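Local coordinates for 4-oxalocrotonate tautomerase family enzyme (Burkholderia sp. RPE67, PDB 6VVM), which belongs to the tautomerase superfamily, a group of small alpha/beta enzymes, and carries two successive tautomerase-type sequence segments in one chain, at residues E78-I81 against A82-E86. Residues are numbered along the deposited sequence; the frame is centred on the assembly and turned at random.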
loop_
_atom_site.group_PDB
_atom_site.type_symbol
_atom_site.label_atom_id
_atom_site.label_comp_id
_atom_site.label_asym_id
_atom_site.label_seq_id
_atom_site.Cartn_x
_atom_site.Cartn_y
_atom_site.Cartn_z
ATOM N N GLU A 78 18.910 -0.576 7.606
ATOM C CA GLU A 78 18.937 -0.201 9.020
ATOM C C GLU A 78 19.036 1.310 9.189
ATOM O O GLU A 78 18.354 1.897 10.038
ATOM C CB GLU A 78 20.117 -0.885 9.711
ATOM C CG GLU A 78 20.179 -0.720 11.214
ATOM C CD GLU A 78 21.229 -1.624 11.830
ATOM O OE1 GLU A 78 22.137 -1.107 12.506
ATOM O OE2 GLU A 78 21.159 -2.854 11.614
ATOM N N ALA A 79 19.898 1.954 8.397
ATOM C CA ALA A 79 20.022 3.405 8.467
ATOM C C ALA A 79 18.745 4.082 7.995
ATOM O O ALA A 79 18.293 5.061 8.601
ATOM C CB ALA A 79 21.227 3.877 7.649
ATOM N N LEU A 80 18.148 3.567 6.919
ATOM C CA LEU A 80 16.867 4.083 6.458
ATOM C C LEU A 80 15.813 4.010 7.561
ATOM O O LEU A 80 15.124 5.001 7.830
ATOM C CB LEU A 80 16.411 3.329 5.208
ATOM C CG LEU A 80 15.166 3.909 4.525
ATOM C CD1 LEU A 80 15.347 5.377 4.113
ATOM C CD2 LEU A 80 14.770 3.061 3.337
ATOM N N ILE A 81 15.696 2.852 8.228
ATOM C CA ILE A 81 14.754 2.712 9.347
ATOM C C ILE A 81 15.037 3.756 10.425
ATOM O O ILE A 81 14.123 4.410 10.938
ATOM C CB ILE A 81 14.813 1.285 9.927
ATOM C CG1 ILE A 81 14.090 0.298 9.001
ATOM C CG2 ILE A 81 14.220 1.245 11.337
ATOM C CD1 ILE A 81 14.376 -1.168 9.340
ATOM N N ALA A 82 16.314 3.938 10.777
ATOM C CA ALA A 82 16.645 4.855 11.862
ATOM C C ALA A 82 16.315 6.293 11.478
ATOM O O ALA A 82 15.734 7.039 12.272
ATOM C CB ALA A 82 18.122 4.714 12.228
ATOM N N HIS A 83 16.655 6.689 10.249
ATOM C CA HIS A 83 16.470 8.072 9.820
ATOM C C HIS A 83 15.004 8.403 9.586
ATOM O O HIS A 83 14.545 9.487 9.959
ATOM C CB HIS A 83 17.269 8.340 8.544
ATOM C CG HIS A 83 18.719 8.649 8.779
ATOM N ND1 HIS A 83 19.218 9.935 8.761
ATOM C CD2 HIS A 83 19.782 7.836 8.994
ATOM C CE1 HIS A 83 20.525 9.901 8.967
ATOM N NE2 HIS A 83 20.893 8.639 9.105
ATOM N N LEU A 84 14.255 7.509 8.937
ATOM C CA LEU A 84 12.839 7.785 8.719
ATOM C C LEU A 84 12.107 7.872 10.049
ATOM O O LEU A 84 11.266 8.759 10.248
ATOM C CB LEU A 84 12.211 6.714 7.817
ATOM C CG LEU A 84 12.691 6.608 6.350
ATOM C CD1 LEU A 84 11.971 5.442 5.621
ATOM C CD2 LEU A 84 12.471 7.914 5.603
ATOM N N SER A 85 12.461 6.986 10.986
ATOM C CA SER A 85 11.794 6.930 12.284
ATOM C C SER A 85 12.067 8.203 13.078
ATOM O O SER A 85 11.133 8.864 13.540
ATOM C CB SER A 85 12.269 5.706 13.073
ATOM O OG SER A 85 11.937 4.491 12.422
ATOM N N GLU A 86 13.352 8.577 13.214
ATOM C CA GLU A 86 13.715 9.783 13.963
ATOM C C GLU A 86 13.113 11.031 13.333
ATOM O O GLU A 86 12.617 11.908 14.047
ATOM C CB GLU A 86 15.237 9.919 14.050
ATOM C CG GLU A 86 15.699 11.302 14.536
ATOM C CD GLU A 86 15.282 11.574 15.975
ATOM O OE1 GLU A 86 15.122 10.602 16.744
ATOM O OE2 GLU A 86 15.099 12.757 16.344
#
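Helix 74-92 forms the crossover of the beta-alpha-beta unit that joins strands 63-69 and 100-106; in it Leu80 and Leu84 meet one turn apart and Ser85 reaches back to the carbonyl of Ile81. Four i-to-i+4 backbone bonds carry the turn; that from Leu84 N to Leu80 O is 2.9 Å long and nearly straight, with an N-H...O angle of 170°. On the buried side the two leucines cross obliquely, Leu80 CD1 lying 3.7 Å from Leu84 CG. Leu80 swings its CG anti to the backbone N (chi1 -172°), which carries its branched end along the helix to this neighbour. Branched, purely apolar chains suit this face: Leu80 also touches Leu68 and Ile103 of the strands and Ile31 of helix 13-31, while Leu84 packs on Ile64, Ala66 and Leu23. Helices 13-31 and 74-92 lie side by side over the mixed four-stranded sheet, with the leucine face of 74-92 turned to it. Ser85, although buried, spends its hydroxyl hydrogen within the helix: with chi1 at -63°, OG sits beside its own N and donates to Ile81 O at 2.6 Å. Ile81 O also accepts Ser85 N at 3.1 Å, the two donors arriving from opposite faces of its plane. Beyond this pair, Ile81 touches Val101 and Ile103 of strand 100-106, and Ile81 and Ser85 also pack against Gly54 of a second subunit. On the partly exposed flank, the His83 ring turns an edge to Ala79 O, which lies close to the ring plane, 3.2 Å from His83 CD2, while His83 N bonds to that oxygen at 2.8 Å. Ala79 suits the place because its single methyl, CB, stays at 4.4 Å from CD2 of His83 and does not crowd the ring edge.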